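Local coordinates for protein glucanase (Clostridium thermocellum, PDB 5GXX) that probably hydrolyses internal beta-1,4-glucosidic bonds of cellulose, as an endoglucanase of glycoside hydrolase family 9 that works within the cellulosome, at residues Y239-C244 with H295-G300; S334-A339 with V419-R424; K220-T225 with R258-E263. The protein carries 1 engineered substitution. One frame throughout, in Å; residues are numbered along the deposited sequence.

Contact 1: residues Y239-C244 with H295-G300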
loop_
_atom_site.group_PDB
_atom_site.type_symbol
_atom_site.label_atom_id
_atom_site.label_comp_id
_atom_site.label_asym_id
_atom_site.label_seq_id
_atom_site.Cartn_x
_atom_site.Cartn_y
_atom_site.Cartn_z
ATOM N N TYR A 239 39.931 -7.537 40.085
ATOM C CA TYR A 239 40.178 -8.916 39.658
ATOM C C TYR A 239 38.939 -9.770 39.376
ATOM O O TYR A 239 39.081 -10.848 38.796
ATOM C CB TYR A 239 41.063 -9.653 40.668
ATOM C CG TYR A 239 40.447 -9.851 42.030
ATOM C CD1 TYR A 239 40.452 -8.817 42.972
ATOM C CD2 TYR A 239 39.853 -11.058 42.383
ATOM C CE1 TYR A 239 39.859 -8.991 44.215
ATOM C CE2 TYR A 239 39.265 -11.246 43.621
ATOM C CZ TYR A 239 39.291 -10.206 44.542
ATOM O OH TYR A 239 38.712 -10.378 45.776
ATOM N N GLN A 240 37.762 -9.285 39.770
ATOM C CA GLN A 240 36.506 -10.044 39.698
ATOM C C GLN A 240 35.782 -9.800 38.367
ATOM O O GLN A 240 34.645 -9.312 38.322
ATOM C CB GLN A 240 35.615 -9.705 40.895
ATOM C CG GLN A 240 36.235 -10.021 42.242
ATOM C CD GLN A 240 35.288 -9.775 43.394
ATOM O OE1 GLN A 240 34.103 -9.479 43.210
ATOM N NE2 GLN A 240 35.816 -9.896 44.606
ATOM N N TRP A 241 36.486 -10.101 37.281
ATOM C CA TRP A 241 35.919 -10.043 35.948
ATOM C C TRP A 241 36.820 -10.907 35.060
ATOM O O TRP A 241 37.713 -11.581 35.576
ATOM C CB TRP A 241 35.771 -8.581 35.474
ATOM C CG TRP A 241 34.761 -8.420 34.363
ATOM C CD1 TRP A 241 35.021 -8.113 33.059
ATOM C CD2 TRP A 241 33.333 -8.537 34.469
ATOM N NE1 TRP A 241 33.852 -8.037 32.341
ATOM C CE2 TRP A 241 32.802 -8.324 33.175
ATOM C CE3 TRP A 241 32.450 -8.807 35.524
ATOM C CZ2 TRP A 241 31.427 -8.344 32.914
ATOM C CZ3 TRP A 241 31.075 -8.865 35.251
ATOM C CH2 TRP A 241 30.584 -8.638 33.953
ATOM N N ALA A 242 36.573 -10.900 33.754
ATOM C CA ALA A 242 37.370 -11.619 32.768
ATOM C C ALA A 242 38.198 -10.680 31.904
ATOM O O ALA A 242 37.752 -9.592 31.540
ATOM C CB ALA A 242 36.485 -12.443 31.838
ATOM N N HIS A 243 39.377 -11.163 31.524
ATOM C CA HIS A 243 40.072 -10.678 30.342
ATOM C C HIS A 243 39.087 -10.682 29.177
ATOM O O HIS A 243 38.455 -11.697 28.911
ATOM C CB HIS A 243 41.201 -11.656 30.051
ATOM C CG HIS A 243 42.178 -11.178 29.027
ATOM N ND1 HIS A 243 43.250 -10.375 29.356
ATOM C CD2 HIS A 243 42.250 -11.383 27.690
ATOM C CE1 HIS A 243 43.938 -10.109 28.258
ATOM N NE2 HIS A 243 43.360 -10.713 27.234
ATOM N N CYS A 244 38.971 -9.550 28.485
ATOM C CA CYS A 244 38.042 -9.443 27.367
ATOM C C CYS A 244 38.334 -8.211 26.518
ATOM O O CYS A 244 39.242 -7.426 26.826
ATOM C CB CYS A 244 36.611 -9.356 27.908
ATOM S SG CYS A 244 36.265 -7.846 28.885
ATOM N N HIS A 295 30.287 -18.753 35.213
ATOM C CA HIS A 295 29.272 -17.979 34.494
ATOM C C HIS A 295 29.307 -16.507 34.933
ATOM O O HIS A 295 28.741 -16.105 35.968
ATOM C CB HIS A 295 27.889 -18.602 34.741
ATOM C CG HIS A 295 26.876 -18.311 33.674
ATOM N ND1 HIS A 295 26.273 -17.075 33.544
ATOM C CD2 HIS A 295 26.331 -19.106 32.721
ATOM C CE1 HIS A 295 25.417 -17.121 32.540
ATOM N NE2 HIS A 295 25.442 -18.335 32.012
ATOM N N LEU A 296 30.031 -15.702 34.163
ATOM C CA LEU A 296 30.333 -14.352 34.624
ATOM C C LEU A 296 29.175 -13.376 34.498
ATOM O O LEU A 296 29.010 -12.515 35.373
ATOM C CB LEU A 296 31.591 -13.787 33.938
ATOM C CG LEU A 296 32.053 -12.376 34.346
ATOM C CD1 LEU A 296 32.588 -12.452 35.777
ATOM C CD2 LEU A 296 33.086 -11.892 33.342
ATOM N N ASP A 297 28.404 -13.513 33.421
ATOM C CA ASP A 297 27.381 -12.534 33.105
ATOM C C ASP A 297 26.397 -13.196 32.165
ATOM O O ASP A 297 26.691 -14.247 31.606
ATOM C CB ASP A 297 28.049 -11.330 32.428
ATOM C CG ASP A 297 27.190 -10.063 32.439
ATOM O OD1 ASP A 297 26.431 -9.810 33.393
ATOM O OD2 ASP A 297 27.266 -9.294 31.465
ATOM N N THR A 298 25.257 -12.541 31.967
ATOM C CA THR A 298 24.213 -12.991 31.049
ATOM C C THR A 298 24.738 -13.121 29.618
ATOM O O THR A 298 24.364 -14.064 28.926
ATOM C CB THR A 298 23.077 -11.945 31.064
ATOM O OG1 THR A 298 22.567 -11.852 32.399
ATOM C CG2 THR A 298 21.952 -12.285 30.110
ATOM N N TRP A 299 25.620 -12.214 29.208
ATOM C CA TRP A 299 26.085 -12.122 27.823
ATOM C C TRP A 299 27.425 -12.820 27.654
ATOM O O TRP A 299 28.380 -12.540 28.378
ATOM C CB TRP A 299 26.156 -10.654 27.384
ATOM C CG TRP A 299 24.827 -9.974 27.571
ATOM C CD1 TRP A 299 23.782 -9.956 26.697
ATOM C CD2 TRP A 299 24.393 -9.251 28.728
ATOM N NE1 TRP A 299 22.721 -9.260 27.238
ATOM C CE2 TRP A 299 23.070 -8.822 28.487
ATOM C CE3 TRP A 299 24.992 -8.935 29.956
ATOM C CZ2 TRP A 299 22.338 -8.080 29.422
ATOM C CZ3 TRP A 299 24.266 -8.187 30.890
ATOM C CH2 TRP A 299 22.953 -7.767 30.611
ATOM N N GLY A 300 27.478 -13.748 26.697
ATOM C CA GLY A 300 28.722 -14.443 26.366
ATOM C C GLY A 300 29.454 -15.136 27.503
ATOM O O GLY A 300 30.664 -15.017 27.626
#
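Trp241 and Leu296 meet where two loops joining helices of the family 9 glycosidase domain, a fold known as an (alpha/alpha)6 barrel, come together. Leu296 carries the contact, its CB aimed at the 239-244 loop. With CG anti to the backbone N (chi1 -179°), the side chain runs out to the tryptophan and crosses it at about a right angle. Leu296 CG lies 3.8 Å from Trp241 CZ3, while Leu296 CD1 settles 3.7 Å from Trp241 CE3. Leu296 CD2 sits over the centre of the six-membered ring of Trp241, 3.6 Å from the centroid and 15° off the normal, a CH-pi contact. Leu296 CD2 also lies 3.6 Å from Ala242 N and 3.8 Å from Ala242 CB; one methyl touches both the indole face and the main chain. Outside the two loops, Tyr304 meets the indole edge-to-face, Trp275 touches Leu296, and Trp276 NE1 hydrogen-bonds to Trp241 O, tying the loop to helices 301-318 and 263-276. At the far end of the indole the carboxylate of Asp297 is tilted 58° to the ring, and Asp297 CG lies 4.0 Å from Trp241 CH2.

Contact 2: residues S334-A339 with V419-R424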
loop_
_atom_site.group_PDB
_atom_site.type_symbol
_atom_site.label_atom_id
_atom_site.label_comp_id
_atom_site.label_asym_id
_atom_site.label_seq_id
_atom_site.Cartn_x
_atom_site.Cartn_y
_atom_site.Cartn_z
ATOM N N SER A 334 38.459 -27.785 32.324
ATOM C CA SER A 334 37.051 -27.999 32.625
ATOM C C SER A 334 36.157 -27.033 31.852
ATOM O O SER A 334 35.046 -27.379 31.455
ATOM C CB SER A 334 36.767 -27.915 34.130
ATOM O OG SER A 334 36.732 -26.581 34.586
ATOM N N GLN A 335 36.651 -25.811 31.650
ATOM C CA GLN A 335 35.827 -24.838 30.928
ATOM C C GLN A 335 35.792 -25.100 29.427
ATOM O O GLN A 335 34.741 -24.997 28.795
ATOM C CB GLN A 335 36.297 -23.402 31.186
ATOM C CG GLN A 335 36.275 -23.043 32.672
ATOM C CD GLN A 335 34.921 -23.264 33.312
ATOM O OE1 GLN A 335 33.967 -22.534 33.037
ATOM N NE2 GLN A 335 34.838 -24.255 34.184
ATOM N N ILE A 336 36.938 -25.449 28.855
ATOM C CA ILE A 336 36.940 -25.819 27.451
ATOM C C ILE A 336 36.070 -27.057 27.214
ATOM O O ILE A 336 35.271 -27.097 26.281
ATOM C CB ILE A 336 38.387 -26.037 26.923
ATOM C CG1 ILE A 336 39.252 -24.773 27.096
ATOM C CG2 ILE A 336 38.344 -26.555 25.472
ATOM C CD1 ILE A 336 38.644 -23.494 26.517
ATOM N N ASP A 337 36.221 -28.054 28.093
ATOM C CA ASP A 337 35.461 -29.297 27.891
ATOM C C ASP A 337 33.964 -29.057 28.021
ATOM O O ASP A 337 33.177 -29.653 27.286
ATOM C CB ASP A 337 35.913 -30.436 28.822
ATOM C CG ASP A 337 37.304 -30.966 28.472
ATOM O OD1 ASP A 337 37.850 -30.606 27.407
ATOM O OD2 ASP A 337 37.851 -31.728 29.310
ATOM N N TYR A 338 33.565 -28.149 28.915
ATOM C CA TYR A 338 32.153 -27.783 29.001
ATOM C C TYR A 338 31.656 -27.264 27.658
ATOM O O TYR A 338 30.630 -27.700 27.149
ATOM C CB TYR A 338 31.902 -26.745 30.104
ATOM C CG TYR A 338 30.438 -26.440 30.337
ATOM C CD1 TYR A 338 29.693 -25.760 29.385
ATOM C CD2 TYR A 338 29.781 -26.876 31.483
ATOM C CE1 TYR A 338 28.344 -25.481 29.572
ATOM C CE2 TYR A 338 28.436 -26.597 31.683
ATOM C CZ TYR A 338 27.732 -25.867 30.739
ATOM O OH TYR A 338 26.382 -25.606 30.861
ATOM N N ALA A 339 32.416 -26.356 27.051
ATOM C CA ALA A 339 32.042 -25.805 25.740
ATOM C C ALA A 339 31.931 -26.851 24.628
ATOM O O ALA A 339 31.145 -26.695 23.687
ATOM C CB ALA A 339 33.046 -24.726 25.353
ATOM N N VAL A 419 40.359 -20.123 20.758
ATOM C CA VAL A 419 41.503 -20.551 19.960
ATOM C C VAL A 419 42.787 -20.768 20.758
ATOM O O VAL A 419 43.426 -21.807 20.597
ATOM C CB VAL A 419 41.730 -19.599 18.761
ATOM C CG1 VAL A 419 43.082 -19.894 18.094
ATOM C CG2 VAL A 419 40.589 -19.753 17.764
ATOM N N GLY A 420 43.179 -19.835 21.623
ATOM C CA GLY A 420 44.411 -19.995 22.400
ATOM C C GLY A 420 44.342 -21.208 23.313
ATOM O O GLY A 420 45.276 -22.013 23.402
ATOM N N ALA A 421 43.221 -21.381 24.002
ATOM C CA ALA A 421 43.030 -22.575 24.830
ATOM C C ALA A 421 43.011 -23.904 24.068
ATOM O O ALA A 421 43.578 -24.902 24.539
ATOM C CB ALA A 421 41.789 -22.380 25.682
ATOM N N LEU A 422 42.404 -23.927 22.882
ATOM C CA LEU A 422 42.454 -25.123 22.037
ATOM C C LEU A 422 43.878 -25.396 21.543
ATOM O O LEU A 422 44.292 -26.555 21.447
ATOM C CB LEU A 422 41.483 -25.041 20.858
ATOM C CG LEU A 422 39.996 -24.998 21.206
ATOM C CD1 LEU A 422 39.150 -24.606 19.983
ATOM C CD2 LEU A 422 39.546 -26.348 21.783
ATOM N N CYS A 423 44.625 -24.345 21.236
ATOM C CA CYS A 423 46.051 -24.532 20.929
ATOM C C CYS A 423 46.771 -25.267 22.060
ATOM O O CYS A 423 47.510 -26.217 21.798
ATOM C CB CYS A 423 46.760 -23.202 20.683
ATOM S SG CYS A 423 46.368 -22.436 19.108
ATOM N N ARG A 424 46.567 -24.848 23.308
ATOM C CA ARG A 424 47.192 -25.523 24.442
ATOM C C ARG A 424 46.777 -26.993 24.529
ATOM O O ARG A 424 47.613 -27.879 24.766
ATOM C CB ARG A 424 46.829 -24.798 25.744
ATOM C CG ARG A 424 47.375 -25.450 27.013
ATOM C CD ARG A 424 48.889 -25.670 26.938
ATOM N NE ARG A 424 49.361 -26.178 28.222
ATOM C CZ ARG A 424 49.171 -27.432 28.638
ATOM N NH1 ARG A 424 48.559 -28.337 27.875
ATOM N NH2 ARG A 424 49.607 -27.792 29.841
#
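Helix-to-helix packing in the buried part of the catalytic domain brings Ile336, on helix 322-340, against Ala421 and Leu422, on helix 412-429. Ile336 and Ala421 are the closest residues along the two backbones, with their CA atoms 7.4 Å apart, and both direct CB at the opposing helix. Ile336 divides its two branches between neighbouring residues. The longer one, with CG1 anti to the carbonyl carbon (chi1 -59°), ends in Ile336 CD1, which presses on Ala421 CB at 3.4 Å, tighter than usual van der Waals contact. Ile336 CG1 stays 3.8 Å from Ala421 CB, so the small methyl of the alanine is met by two successive carbons of one branch. The shorter branch, Ile336 CG2, touches Leu422 CD2 at 3.9 Å. In this (alpha/alpha)6 barrel, the fold of family 9 glycosidases, the contact joins two helices distant in sequence, with 79 residues between the two segments. The seam continues past the pair, since Ile336 also packs on Thr306 and Ala309 of helix 301-318, and Leu422 on Ala10 and Ala14 of helix 7-20. Polar groups are held along the flanks: Gln335 NE2 donates to Ser334 OG at 3.0 Å and to Gly292 O, while Gln335 OE1 accepts from Ala294 N. Arg424, three residues on from Ala421, forms salt bridges through NE to Asp317 and through NH1 to Glu428.

Contact 3: residues K220-T225 with R258-E263. Engineered in segment 220-225: Thr225 (natural residue Ile).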
loop_
_atom_site.group_PDB
_atom_site.type_symbol
_atom_site.label_atom_id
_atom_site.label_comp_id
_atom_site.label_asym_id
_atom_site.label_seq_id
_atom_site.Cartn_x
_atom_site.Cartn_y
_atom_site.Cartn_z
ATOM N N LYS A 220 56.992 2.233 31.237
ATOM C CA LYS A 220 55.641 2.697 30.928
ATOM C C LYS A 220 54.590 1.738 31.500
ATOM O O LYS A 220 53.670 2.146 32.213
ATOM C CB LYS A 220 55.471 2.841 29.410
ATOM C CG LYS A 220 56.133 4.074 28.810
ATOM C CD LYS A 220 55.150 5.234 28.823
ATOM C CE LYS A 220 55.703 6.499 28.187
ATOM N NZ LYS A 220 54.665 7.545 28.372
ATOM N N ALA A 221 54.733 0.460 31.172
ATOM C CA ALA A 221 53.782 -0.557 31.632
ATOM C C ALA A 221 53.593 -0.476 33.145
ATOM O O ALA A 221 52.464 -0.350 33.639
ATOM C CB ALA A 221 54.255 -1.949 31.218
ATOM N N GLU A 222 54.712 -0.504 33.866
ATOM C CA GLU A 222 54.676 -0.488 35.328
ATOM C C GLU A 222 54.089 0.803 35.895
ATOM O O GLU A 222 53.439 0.775 36.939
ATOM C CB GLU A 222 56.039 -0.857 35.919
ATOM C CG GLU A 222 56.481 -2.247 35.480
ATOM C CD GLU A 222 57.542 -2.876 36.355
ATOM O OE1 GLU A 222 58.740 -2.550 36.163
ATOM O OE2 GLU A 222 57.181 -3.715 37.214
ATOM N N SER A 223 54.231 1.901 35.156
ATOM C CA SER A 223 53.655 3.191 35.525
ATOM C C SER A 223 52.128 3.244 35.429
ATOM O O SER A 223 51.485 4.103 36.034
ATOM C CB SER A 223 54.273 4.304 34.671
ATOM O OG SER A 223 53.574 4.513 33.455
ATOM N N TYR A 224 51.535 2.339 34.656
ATOM C CA TYR A 224 50.087 2.354 34.469
ATOM C C TYR A 224 49.335 1.602 35.558
ATOM O O TYR A 224 48.141 1.847 35.745
ATOM C CB TYR A 224 49.684 1.768 33.112
ATOM C CG TYR A 224 50.250 2.485 31.907
ATOM C CD1 TYR A 224 50.045 3.848 31.710
ATOM C CD2 TYR A 224 50.962 1.782 30.942
ATOM C CE1 TYR A 224 50.567 4.497 30.596
ATOM C CE2 TYR A 224 51.481 2.424 29.822
ATOM C CZ TYR A 224 51.285 3.780 29.659
ATOM O OH TYR A 224 51.800 4.401 28.531
ATOM N N THR A 225 50.012 0.705 36.271
ATOM C CA THR A 225 49.298 -0.158 37.218
ATOM C C THR A 225 48.531 0.581 38.318
ATOM O O THR A 225 47.410 0.198 38.627
ATOM C CB THR A 225 50.154 -1.315 37.793
ATOM O OG1 THR A 225 51.305 -0.798 38.472
ATOM C CG2 THR A 225 50.610 -2.242 36.680
ATOM N N ARG A 258 55.439 -13.172 34.509
ATOM C CA ARG A 258 56.473 -13.939 33.816
ATOM C C ARG A 258 57.705 -13.081 33.494
ATOM O O ARG A 258 58.840 -13.511 33.727
ATOM C CB ARG A 258 55.899 -14.664 32.597
ATOM C CG ARG A 258 56.867 -15.585 31.875
ATOM C CD ARG A 258 56.138 -16.448 30.865
ATOM N NE ARG A 258 55.578 -15.626 29.789
ATOM C CZ ARG A 258 54.771 -16.071 28.834
ATOM N NH1 ARG A 258 54.414 -17.343 28.791
ATOM N NH2 ARG A 258 54.337 -15.231 27.907
ATOM N N ALA A 259 57.492 -11.855 33.022
ATOM C CA ALA A 259 58.603 -11.006 32.570
ATOM C C ALA A 259 59.510 -10.423 33.654
ATOM O O ALA A 259 60.729 -10.392 33.468
ATOM C CB ALA A 259 58.106 -9.898 31.644
ATOM N N THR A 260 58.939 -9.947 34.758
ATOM C CA THR A 260 59.726 -9.339 35.832
ATOM C C THR A 260 59.958 -10.304 36.991
ATOM O O THR A 260 60.883 -10.113 37.785
ATOM C CB THR A 260 59.066 -8.070 36.412
ATOM O OG1 THR A 260 57.886 -8.435 37.142
ATOM C CG2 THR A 260 58.721 -7.066 35.306
ATOM N N GLY A 261 59.093 -11.318 37.071
ATOM C CA GLY A 261 59.056 -12.248 38.195
ATOM C C GLY A 261 58.630 -11.597 39.498
ATOM O O GLY A 261 58.655 -12.238 40.549
ATOM N N LYS A 262 58.238 -10.326 39.436
ATOM C CA LYS A 262 57.837 -9.578 40.621
ATOM C C LYS A 262 56.607 -10.183 41.295
ATOM O O LYS A 262 55.681 -10.667 40.628
ATOM C CB LYS A 262 57.597 -8.098 40.308
ATOM C CG LYS A 262 58.871 -7.281 40.114
ATOM C CD LYS A 262 58.602 -5.980 39.382
ATOM C CE LYS A 262 58.228 -4.865 40.343
ATOM N NZ LYS A 262 58.408 -3.540 39.674
ATOM N N GLU A 263 56.624 -10.154 42.623
ATOM C CA GLU A 263 55.605 -10.806 43.438
ATOM C C GLU A 263 54.245 -10.118 43.336
ATOM O O GLU A 263 53.210 -10.786 43.410
ATOM C CB GLU A 263 56.094 -10.911 44.891
ATOM C CG GLU A 263 55.052 -11.351 45.909
ATOM C CD GLU A 263 54.617 -12.798 45.758
ATOM O OE1 GLU A 263 55.197 -13.545 44.930
ATOM O OE2 GLU A 263 53.667 -13.174 46.486
#
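Lys262 NZ and Glu222 OE2 form a salt bridge at 2.8 Å, with the ammonium donating a hydrogen bond to the carboxylate. The donor comes from above the carboxylate plane, 38° out of it. The two side chains advance from opposite directions: Glu222 extends beyond CG, whereas Lys262 bends at its third torsion (chi3 88°), which turns its CE and NZ toward Glu222 OE2. Lys262 CD lies 3.4 Å from Glu222 OE2. Thr260 adds a looser contact, its CG2 methyl 4.2 Å from the same Glu222 OE2. A second bond to that oxygen, from Tyr265 OH, helps fix the carboxylate, and this pair of partners would probably stabilise its negative charge. Glu222 OE1 faces Arg215 NH2 in a long, weak ion pair. Further out, Thr260 OG1 accepts from Lys262 N at 3.0 Å and is also hydrogen-bonded to Leu256 O, which anchors the lysine's backbone to the end of helix 249-260. Gly261 leaves that helix with positive phi, and Lys262 takes the N-cap position of helix 263-276. The surface salt bridge thus clasps helix 215-224 to a tight helix-to-helix connection of the family 9 domain, whose turn at Thr260 is an ST turn.

In the fold
All three contacts lie in the family 9 domain, on one side of the centre of the chain. Contact 3 opens first, and its segments alternate with those of contact 1; contact 2 follows both. Centres of contacts 1 and 2 are 16 Å apart, those of 1 and 3 about 24 Å and those of 2 and 3 about 27 Å, and none touches another. Helix 249-260 runs between contacts 1 and 3: contact 1 joins the loop before it to the loop leading into helix 301-318, and contact 3 lies at its far end. Helix 301-318 then leads to contact 2, where it packs beside the buried helix pair. Contacts 1 and 2 are apolar; contact 3 is a salt bridge.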